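Local coordinates for protein xyloglucan-specific endo-beta-1,4-glucanase BoGH5A (PDB 3ZMR) that hydrolyses internal beta-1,4-glucosidic linkages in the backbone of xyloglucan with retention of the beta configuration, releasing xyloglucan oligosaccharides, at residues A[124-129]-A[434-439]; A[166-171]-A[460-465]; A[175-180]-A[211-216]. One frame throughout, in Å; residues are numbered along the deposited sequence. Where two conformers were deposited one is given.

Contact 1: residues A[124-129]-A[434-439]. With GLC (alpha-D-glucopyranose), chain L; BGC (beta-D-glucopyranose), chain C.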
loop_
_atom_site.group_PDB
_atom_site.type_symbol
_atom_site.label_atom_id
_atom_site.label_comp_id
_atom_site.label_asym_id
_atom_site.label_seq_id
_atom_site.Cartn_x
_atom_site.Cartn_y
_atom_site.Cartn_z
ATOM N N ALA A 124 15.157 8.217 3.689
ATOM C CA ALA A 124 15.439 6.784 3.833
ATOM C C ALA A 124 15.066 6.306 5.207
ATOM O O ALA A 124 14.964 7.070 6.175
ATOM C CB ALA A 124 16.892 6.477 3.594
ATOM N N GLY A 125 14.895 5.012 5.318
ATOM C CA GLY A 125 14.542 4.474 6.596
ATOM C C GLY A 125 14.783 3.007 6.808
ATOM O O GLY A 125 15.505 2.343 6.028
ATOM N N VAL A 126 14.187 2.502 7.883
ATOM C CA VAL A 126 14.348 1.107 8.288
ATOM C C VAL A 126 13.044 0.584 8.880
ATOM O O VAL A 126 12.210 1.340 9.365
ATOM C CB VAL A 126 15.509 0.991 9.324
ATOM C CG1 VAL A 126 15.147 1.655 10.642
ATOM C CG2 VAL A 126 15.985 -0.431 9.545
ATOM N N ASN A 127 12.878 -0.728 8.823
ATOM C CA ASN A 127 11.822 -1.431 9.495
ATOM C C ASN A 127 12.261 -1.926 10.850
ATOM O O ASN A 127 13.403 -2.354 11.008
ATOM C CB ASN A 127 11.400 -2.670 8.726
ATOM C CG ASN A 127 10.567 -2.368 7.496
ATOM O OD1 ASN A 127 9.351 -2.447 7.563
ATOM N ND2 ASN A 127 11.206 -2.038 6.379
ATOM N N VAL A 128 11.351 -1.927 11.811
ATOM C CA VAL A 128 11.503 -2.663 13.074
ATOM C C VAL A 128 10.756 -3.990 12.869
ATOM O O VAL A 128 9.651 -4.217 13.380
ATOM C CB VAL A 128 10.950 -1.886 14.293
ATOM C CG1 VAL A 128 11.198 -2.654 15.594
ATOM C CG2 VAL A 128 11.593 -0.523 14.386
ATOM N N GLY A 129 11.352 -4.853 12.065
ATOM C CA GLY A 129 10.723 -6.071 11.644
ATOM C C GLY A 129 10.769 -7.196 12.672
ATOM O O GLY A 129 11.569 -7.185 13.622
ATOM N N PRO A 434 13.300 4.459 0.253
ATOM C CA PRO A 434 13.682 3.062 0.523
ATOM C C PRO A 434 13.764 2.747 2.016
ATOM O O PRO A 434 14.489 3.437 2.734
ATOM C CB PRO A 434 15.062 2.970 -0.111
ATOM C CG PRO A 434 15.642 4.313 0.118
ATOM C CD PRO A 434 14.489 5.286 -0.027
ATOM N N LEU A 435 13.039 1.728 2.464
ATOM C CA LEU A 435 13.045 1.277 3.872
ATOM C C LEU A 435 13.606 -0.156 3.989
ATOM O O LEU A 435 13.053 -1.106 3.468
ATOM C CB LEU A 435 11.645 1.345 4.485
ATOM C CG LEU A 435 10.833 2.614 4.259
ATOM C CD1 LEU A 435 9.503 2.487 4.983
ATOM C CD2 LEU A 435 11.599 3.812 4.732
ATOM N N TYR A 436 14.758 -0.235 4.654
ATOM C CA TYR A 436 15.524 -1.479 4.812
ATOM C C TYR A 436 14.826 -2.456 5.753
ATOM O O TYR A 436 14.317 -2.071 6.786
ATOM C CB TYR A 436 16.917 -1.145 5.364
ATOM C CG TYR A 436 17.800 -2.370 5.541
ATOM C CD1 TYR A 436 18.474 -2.941 4.475
ATOM C CD2 TYR A 436 17.912 -2.972 6.780
ATOM C CE1 TYR A 436 19.260 -4.081 4.660
ATOM C CE2 TYR A 436 18.649 -4.121 6.958
ATOM C CZ TYR A 436 19.338 -4.658 5.900
ATOM O OH TYR A 436 20.063 -5.797 6.046
ATOM N N TRP A 437 14.849 -3.735 5.387
ATOM C CA TRP A 437 14.253 -4.805 6.189
ATOM C C TRP A 437 15.226 -5.283 7.260
ATOM O O TRP A 437 16.139 -6.060 6.991
ATOM C CB TRP A 437 13.778 -5.984 5.324
ATOM C CG TRP A 437 13.079 -7.003 6.164
ATOM C CD1 TRP A 437 13.535 -8.260 6.469
ATOM C CD2 TRP A 437 11.823 -6.864 6.863
ATOM N NE1 TRP A 437 12.641 -8.889 7.279
ATOM C CE2 TRP A 437 11.593 -8.071 7.563
ATOM C CE3 TRP A 437 10.899 -5.851 6.975
ATOM C CZ2 TRP A 437 10.445 -8.297 8.363
ATOM C CZ3 TRP A 437 9.760 -6.066 7.764
ATOM C CH2 TRP A 437 9.539 -7.277 8.439
ATOM N N ASP A 438 15.028 -4.796 8.473
ATOM C CA ASP A 438 15.769 -5.216 9.672
ATOM C C ASP A 438 14.809 -6.045 10.487
ATOM O O ASP A 438 13.779 -5.539 10.948
ATOM C CB ASP A 438 16.292 -4.000 10.423
ATOM C CG ASP A 438 16.998 -4.340 11.727
ATOM O OD1 ASP A 438 16.506 -5.219 12.475
ATOM O OD2 ASP A 438 17.982 -3.622 12.048
ATOM N N ALA A 439 15.142 -7.325 10.666
ATOM C CA ALA A 439 14.282 -8.259 11.429
ATOM C C ALA A 439 14.938 -8.664 12.744
ATOM O O ALA A 439 14.454 -9.567 13.434
ATOM C CB ALA A 439 13.953 -9.494 10.609
HETATM C C1 GLC L . 7.876 -9.311 3.101
HETATM C C2 GLC L . 7.030 -9.438 4.362
HETATM C C3 GLC L . 7.889 -9.687 5.603
HETATM C C4 GLC L . 8.780 -10.897 5.300
HETATM C C5 GLC L . 9.481 -10.732 3.944
HETATM C C6 GLC L . 10.408 -11.887 3.576
HETATM O O2 GLC L . 6.228 -8.293 4.480
HETATM O O3 GLC L . 7.083 -9.834 6.793
HETATM O O4 GLC L . 9.728 -10.941 6.331
HETATM O O5 GLC L . 8.533 -10.538 2.919
HETATM O O6 GLC L . 11.692 -11.555 4.069
HETATM C C2 BGC C . 6.840 -9.441 4.260
HETATM C C3 BGC C . 7.814 -9.675 5.427
HETATM C C4 BGC C . 8.812 -10.790 5.136
HETATM C C5 BGC C . 9.449 -10.402 3.794
HETATM C C6 BGC C . 10.539 -11.386 3.406
HETATM C C1 BGC C . 7.451 -9.363 2.853
HETATM O O2 BGC C . 6.106 -8.242 4.504
HETATM O O3 BGC C . 7.046 -10.000 6.605
HETATM O O4 BGC C . 9.746 -10.930 6.245
HETATM O O5 BGC C . 8.465 -10.364 2.741
HETATM O O6 BGC C . 9.990 -12.706 3.561
HETATM O O HOH W 1 17.031 2.481 3.618
#

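Contact 2: residues A[166-171]-A[460-465]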
loop_
_atom_site.group_PDB
_atom_site.type_symbol
_atom_site.label_atom_id
_atom_site.label_comp_id
_atom_site.label_asym_id
_atom_site.label_seq_id
_atom_site.Cartn_x
_atom_site.Cartn_y
_atom_site.Cartn_z
ATOM N N ALA A 166 22.062 7.435 13.124
ATOM C CA ALA A 166 22.757 6.828 11.988
ATOM C C ALA A 166 22.413 7.509 10.656
ATOM O O ALA A 166 23.047 7.252 9.635
ATOM C CB ALA A 166 22.405 5.357 11.930
ATOM N N GLY A 167 21.388 8.356 10.651
ATOM C CA GLY A 167 21.015 9.083 9.432
ATOM C C GLY A 167 19.707 8.668 8.780
ATOM O O GLY A 167 19.379 9.127 7.695
ATOM N N PHE A 168 18.939 7.835 9.468
ATOM C CA PHE A 168 17.611 7.440 8.989
ATOM C C PHE A 168 16.582 8.431 9.495
ATOM O O PHE A 168 16.639 8.860 10.640
ATOM C CB PHE A 168 17.252 6.051 9.464
ATOM C CG PHE A 168 18.149 4.992 8.925
ATOM C CD1 PHE A 168 17.997 4.564 7.629
ATOM C CD2 PHE A 168 19.174 4.451 9.694
ATOM C CE1 PHE A 168 18.805 3.583 7.109
ATOM C CE2 PHE A 168 19.988 3.455 9.165
ATOM C CZ PHE A 168 19.803 3.022 7.878
ATOM N N ASP A 169 15.604 8.727 8.643
ATOM C CA ASP A 169 14.544 9.646 9.038
ATOM C C ASP A 169 13.143 9.045 9.159
ATOM O O ASP A 169 12.221 9.728 9.588
ATOM C CB ASP A 169 14.546 10.863 8.136
ATOM C CG ASP A 169 15.791 11.738 8.364
ATOM O OD1 ASP A 169 16.203 12.004 9.542
ATOM O OD2 ASP A 169 16.383 12.126 7.374
ATOM N N VAL A 170 12.998 7.774 8.776
ATOM C CA VAL A 170 11.703 7.064 8.796
ATOM C C VAL A 170 11.876 5.686 9.410
ATOM O O VAL A 170 12.849 4.997 9.114
ATOM C CB VAL A 170 11.145 6.822 7.362
ATOM C CG1 VAL A 170 9.762 6.168 7.398
ATOM C CG2 VAL A 170 11.106 8.084 6.555
ATOM N N VAL A 171 10.914 5.273 10.208
ATOM C CA VAL A 171 10.839 3.878 10.664
ATOM C C VAL A 171 9.458 3.329 10.302
ATOM O O VAL A 171 8.433 3.995 10.521
ATOM C CB VAL A 171 11.154 3.706 12.166
ATOM C CG1 VAL A 171 10.183 4.444 13.081
ATOM C CG2 VAL A 171 11.240 2.240 12.545
ATOM N N ALA A 460 26.655 2.079 6.244
ATOM C CA ALA A 460 27.458 2.936 5.351
ATOM C C ALA A 460 27.077 2.748 3.877
ATOM O O ALA A 460 27.089 3.719 3.097
ATOM C CB ALA A 460 28.945 2.708 5.556
ATOM N N ALA A 461 26.724 1.523 3.470
ATOM C CA ALA A 461 26.295 1.254 2.092
ATOM C C ALA A 461 25.002 2.028 1.758
ATOM O O ALA A 461 24.837 2.598 0.679
ATOM C CB ALA A 461 26.078 -0.230 1.884
ATOM N N ILE A 462 24.071 2.029 2.706
ATOM C CA ILE A 462 22.830 2.781 2.552
ATOM C C ILE A 462 23.153 4.278 2.440
ATOM O O ILE A 462 22.642 4.959 1.530
ATOM C CB ILE A 462 21.845 2.530 3.710
ATOM C CG1 ILE A 462 21.371 1.084 3.705
ATOM C CG2 ILE A 462 20.652 3.486 3.649
ATOM C CD1 ILE A 462 20.609 0.682 4.953
ATOM N N MET A 463 23.999 4.793 3.326
ATOM C CA MET A 463 24.277 6.228 3.319
ATOM C C MET A 463 25.028 6.636 2.041
ATOM O O MET A 463 24.831 7.721 1.514
ATOM C CB MET A 463 25.051 6.624 4.566
ATOM C CG MET A 463 24.267 6.426 5.844
ATOM S SD MET A 463 22.669 7.278 5.899
ATOM C CE MET A 463 21.656 6.121 6.811
ATOM N N LYS A 464 25.865 5.742 1.529
ATOM C CA LYS A 464 26.596 5.975 0.270
ATOM C C LYS A 464 25.581 6.055 -0.868
ATOM O O LYS A 464 25.657 6.934 -1.745
ATOM C CB LYS A 464 27.618 4.870 0.006
ATOM C CG LYS A 464 28.463 5.114 -1.248
ATOM C CD LYS A 464 29.686 4.217 -1.285
ATOM C CE LYS A 464 30.333 4.212 -2.673
ATOM N NZ LYS A 464 31.118 2.960 -2.930
ATOM N N GLY A 465 24.606 5.149 -0.878
ATOM C CA GLY A 465 23.546 5.180 -1.857
ATOM C C GLY A 465 22.692 6.429 -1.812
ATOM O O GLY A 465 22.273 6.967 -2.864
#

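Contact 3: residues A[175-180]-A[211-216]. With GLC (alpha-D-glucopyranose), chain L; BGC (beta-D-glucopyranose), chain C.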
loop_
_atom_site.group_PDB
_atom_site.type_symbol
_atom_site.label_atom_id
_atom_site.label_comp_id
_atom_site.label_asym_id
_atom_site.label_seq_id
_atom_site.Cartn_x
_atom_site.Cartn_y
_atom_site.Cartn_z
ATOM N N VAL A 175 2.779 -4.119 12.484
ATOM C CA VAL A 175 2.009 -4.439 13.684
ATOM C C VAL A 175 0.975 -5.521 13.381
ATOM O O VAL A 175 0.295 -5.510 12.343
ATOM C CB VAL A 175 1.264 -3.208 14.248
ATOM C CG1 VAL A 175 0.676 -3.502 15.636
ATOM C CG2 VAL A 175 2.186 -2.010 14.350
ATOM N N ALA A 176 0.853 -6.445 14.336
ATOM C CA ALA A 176 -0.213 -7.433 14.362
ATOM C C ALA A 176 -1.129 -7.016 15.521
ATOM O O ALA A 176 -0.677 -6.431 16.523
ATOM C CB ALA A 176 0.352 -8.812 14.667
ATOM N N TYR A 177 -2.412 -7.330 15.353
ATOM C CA TYR A 177 -3.451 -7.074 16.366
ATOM C C TYR A 177 -4.348 -8.267 16.654
ATOM O O TYR A 177 -4.956 -8.323 17.728
ATOM C CB TYR A 177 -4.337 -5.897 15.932
ATOM C CG TYR A 177 -3.642 -4.583 15.705
ATOM C CD1 TYR A 177 -3.110 -4.259 14.458
ATOM C CD2 TYR A 177 -3.480 -3.670 16.748
ATOM C CE1 TYR A 177 -2.491 -3.021 14.258
ATOM C CE2 TYR A 177 -2.856 -2.455 16.564
ATOM C CZ TYR A 177 -2.353 -2.138 15.335
ATOM O OH TYR A 177 -1.773 -0.888 15.216
ATOM N N SER A 178 -4.461 -9.175 15.688
ATOM C CA SER A 178 -5.465 -10.244 15.717
ATOM C C SER A 178 -5.151 -11.384 16.698
ATOM O O SER A 178 -5.988 -12.269 16.936
ATOM C CB SER A 178 -5.732 -10.803 14.325
ATOM O OG SER A 178 -6.309 -9.779 13.513
ATOM N N HIS A 179 -3.967 -11.318 17.285
ATOM C CA HIS A 179 -3.577 -12.179 18.400
ATOM C C HIS A 179 -3.872 -11.546 19.756
ATOM O O HIS A 179 -3.580 -12.124 20.812
ATOM C CB HIS A 179 -2.099 -12.544 18.309
ATOM C CG HIS A 179 -1.167 -11.381 18.390
ATOM N ND1 HIS A 179 -1.484 -10.134 17.888
ATOM C CD2 HIS A 179 0.114 -11.299 18.832
ATOM C CE1 HIS A 179 -0.457 -9.325 18.073
ATOM N NE2 HIS A 179 0.531 -10.007 18.633
ATOM N N GLN A 180 -4.476 -10.359 19.727
ATOM C CA GLN A 180 -4.687 -9.531 20.930
ATOM C C GLN A 180 -6.129 -9.006 21.010
ATOM O O GLN A 180 -6.369 -7.894 21.526
ATOM C CB GLN A 180 -3.674 -8.382 21.004
ATOM C CG GLN A 180 -2.239 -8.859 21.099
ATOM C CD GLN A 180 -1.869 -9.357 22.486
ATOM O OE1 GLN A 180 -2.466 -8.972 23.493
ATOM N NE2 GLN A 180 -0.867 -10.217 22.551
ATOM N N VAL A 211 7.072 7.946 11.308
ATOM C CA VAL A 211 6.646 6.615 11.739
ATOM C C VAL A 211 5.516 6.129 10.849
ATOM O O VAL A 211 4.568 6.871 10.620
ATOM C CB VAL A 211 6.205 6.585 13.207
ATOM C CG1 VAL A 211 5.716 5.200 13.590
ATOM C CG2 VAL A 211 7.368 7.071 14.097
ATOM N N ILE A 212 5.626 4.914 10.344
ATOM C CA ILE A 212 4.594 4.224 9.615
ATOM C C ILE A 212 4.132 3.006 10.423
ATOM O O ILE A 212 4.975 2.174 10.808
ATOM C CB ILE A 212 5.093 3.745 8.237
ATOM C CG1 ILE A 212 5.537 4.893 7.333
ATOM C CG2 ILE A 212 4.025 2.907 7.545
ATOM C CD1 ILE A 212 6.463 4.481 6.202
ATOM N N ILE A 213 2.842 2.896 10.715
ATOM C CA ILE A 213 2.258 1.674 11.305
ATOM C C ILE A 213 1.302 1.040 10.306
ATOM O O ILE A 213 0.630 1.749 9.546
ATOM C CB ILE A 213 1.556 1.923 12.650
ATOM C CG1 ILE A 213 0.441 2.963 12.539
ATOM C CG2 ILE A 213 2.590 2.310 13.702
ATOM C CD1 ILE A 213 -0.366 3.120 13.812
ATOM N N ASN A 214 1.226 -0.278 10.297
ATOM C CA ASN A 214 0.338 -1.002 9.409
ATOM C C ASN A 214 -0.492 -2.037 10.167
ATOM O O ASN A 214 -0.478 -2.096 11.399
ATOM C CB ASN A 214 1.104 -1.604 8.239
ATOM C CG ASN A 214 1.844 -2.880 8.588
ATOM O OD1 ASN A 214 1.851 -3.333 9.737
ATOM N ND2 ASN A 214 2.538 -3.424 7.614
ATOM N N ILE A 215 -1.278 -2.800 9.420
ATOM C CA ILE A 215 -1.730 -4.138 9.855
ATOM C C ILE A 215 -0.992 -5.115 8.927
ATOM O O ILE A 215 -1.139 -5.070 7.717
ATOM C CB ILE A 215 -3.254 -4.337 9.766
ATOM C CG1 ILE A 215 -4.012 -3.330 10.632
ATOM C CG2 ILE A 215 -3.573 -5.769 10.210
ATOM C CD1 ILE A 215 -5.508 -3.424 10.449
ATOM N N HIS A 216 -0.182 -6.002 9.501
ATOM C CA HIS A 216 0.737 -6.813 8.719
ATOM C C HIS A 216 0.067 -8.158 8.403
ATOM O O HIS A 216 -1.153 -8.305 8.545
ATOM C CB HIS A 216 2.051 -6.991 9.493
ATOM C CG HIS A 216 3.268 -7.202 8.639
ATOM N ND1 HIS A 216 3.798 -6.200 7.872
ATOM C CD2 HIS A 216 4.076 -8.287 8.463
ATOM C CE1 HIS A 216 4.891 -6.640 7.263
ATOM N NE2 HIS A 216 5.094 -7.908 7.622
HETATM C C1 GLC L . 7.876 -9.311 3.101
HETATM C C2 GLC L . 7.030 -9.438 4.362
HETATM C C3 GLC L . 7.889 -9.687 5.603
HETATM C C4 GLC L . 8.780 -10.897 5.300
HETATM C C5 GLC L . 9.481 -10.732 3.944
HETATM C C6 GLC L . 10.408 -11.887 3.576
HETATM O O2 GLC L . 6.228 -8.293 4.480
HETATM O O3 GLC L . 7.083 -9.834 6.793
HETATM O O4 GLC L . 9.728 -10.941 6.331
HETATM O O5 GLC L . 8.533 -10.538 2.919
HETATM O O6 GLC L . 11.692 -11.555 4.069
HETATM C C2 BGC C . 6.840 -9.441 4.260
HETATM C C3 BGC C . 7.814 -9.675 5.427
HETATM C C4 BGC C . 8.812 -10.790 5.136
HETATM C C5 BGC C . 9.449 -10.402 3.794
HETATM C C6 BGC C . 10.539 -11.386 3.406
HETATM C C1 BGC C . 7.451 -9.363 2.853
HETATM O O2 BGC C . 6.106 -8.242 4.504
HETATM O O3 BGC C . 7.046 -10.000 6.605
HETATM O O4 BGC C . 9.746 -10.930 6.245
HETATM O O5 BGC C . 8.465 -10.364 2.741
HETATM O O6 BGC C . 9.990 -12.706 3.561
HETATM O O HOH W 2 -1.333 -0.045 12.736
#

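Contact 1: residues A[124-129]-A[434-439]
N127 crosses W437 at about a right angle where strands 125-127 and 433-436, first and last of the barrel, pair in parallel and close the (beta/alpha)8 fold of this family 5 hydrolase. The chain direction is shared, the short axes crossing at -42°. G125 N donates to P434 O, and G125 O accepts from Y436 N (3.0 Å); lacking a side chain, G125 leaves L435 CD2 room to lie 3.5 Å from its CA. N127, which buries most surface here, grips Y436 O twice: its backbone N nearly along the C=O axis, at 2.8 Å, and its ND2 from above the carbonyl plane, at 3.1 Å. CG beside the backbone N (chi1 -75°) brings ND2 to that shared acceptor. The amide is further fixed by R172 at OD1 and G394 at ND2, and its CG lies 3.5 Å from W437 CE3. Further along, G129 N donates to D438 O at 2.8 Å; a side chain on G129 would collide with that carbonyl and with the indole. The broad, rigid indole suits a sugar platform: C3 of the bound glucose, modelled as both anomers, lies over one face of W437, offset toward the rim, and G129 CA makes an off-centre CH-pi contact with the six-membered ring, 4.1 Å from its centroid.

Contact 2: residues A[166-171]-A[460-465]
F168 and M463 carry this contact, where the turn between helix 157-165 and strand 170-173 of the barrel meets the C-terminal helix 456-471. The aromatic part is a CH-pi contact: the methyl CE of M463 sits over the centre of the F168 ring, 3.8 Å from its centroid and 11° off the normal. The thioether chain is bent at chi2 (-56°) and again at chi3, which brings the methyl over the ring, and an unbranched, flexible methionine can make such a bend.

Aliphatic packing adds a second approach to the same ring. I462, one residue earlier on the helix, comes to the edge instead of the face, its CD1 lying in the ring plane 3.8 Å from F168 CZ. L445 and I163 also touch F168, while I420 of helix 406-429 packs on I462, so the phenyl lies among apolar groups from several parts of the chain.

Backbone contacts form the third group. M463 CE approaches A166 O to 3.3 Å, and G167 closes helix 157-165 with a Schellman motif. Its positive phi, 110°, calls for glycine, and a CB there would also press tightly on M463 SD.

Between the two segments there are neither hydrogen bonds nor salt bridges, so they are held together by van der Waals and CH-pi contacts, which depend on close shape-fitting more than on precise bond directions.

Contact 3: residues A[175-180]-A[211-216]
The side-chain amide of N214 does what a strand backbone would normally do: its OD1 accepts the main-chain N-H of V175 at 3.0 Å, the donor lying close to the carbonyl direction. This happens where strand 210-214 of the barrel runs out into the active-site loops. With chi1 of 79°, CG sits between the backbone N and the carbonyl carbon, and the amide thereby reaches V175 on one hand and H216 on the other. N214 ND2 donates to H216 ND1 at 3.1 Å, the donor lying in the imidazole plane. An asparagine suits the place because it accepts at one end and donates at the other.

Main chain meets main chain in one hydrogen bond, H216 N to V175 O, 2.9 Å. Y177 packs across I215: its CE1 lies 3.9 Å from I215 CG1, the side chains at about a right angle, and the edge of its ring faces N214 O. A water links Y177 OH to that same carbonyl, 2.6 Å from N214 O.

An alanine in place of N214 would probably leave V175 N and H216 ND1 without these partners and the imidazole freer to turn.

With ND1 accepting from the amide, the proton is probably kept on NE2, which donates to O3 of the bound glucose at 2.9 Å in the alpha anomer. N214 thus acts as a second-shell residue, orienting a substrate-binding histidine and probably favouring this tautomer.

Each contact includes or borders a strand of the eight-stranded barrel. Contact 1 joins its first and last strands, 125-127 and 433-436; strand 170-173, entered from contact 2, is the neighbour of 125-127, and strand 210-214 of contact 3 comes next. The centres lie about 10 Å apart for contacts 1 and 2, about 15 Å for 1 and 3 and about 24 Å for 2 and 3. Along the chain the segments of contacts 1 and 2 alternate, while contact 3 is nested inside both loops. V126 N lies 3.1 Å from V170 O, and L435 CD1 packs on I212 CD1 at 3.8 Å. Contacts 1 and 3 meet the same glucose, whereas in contact 2 helix 456-471 packs against the turn leading into strand 170-173, away from the sugar.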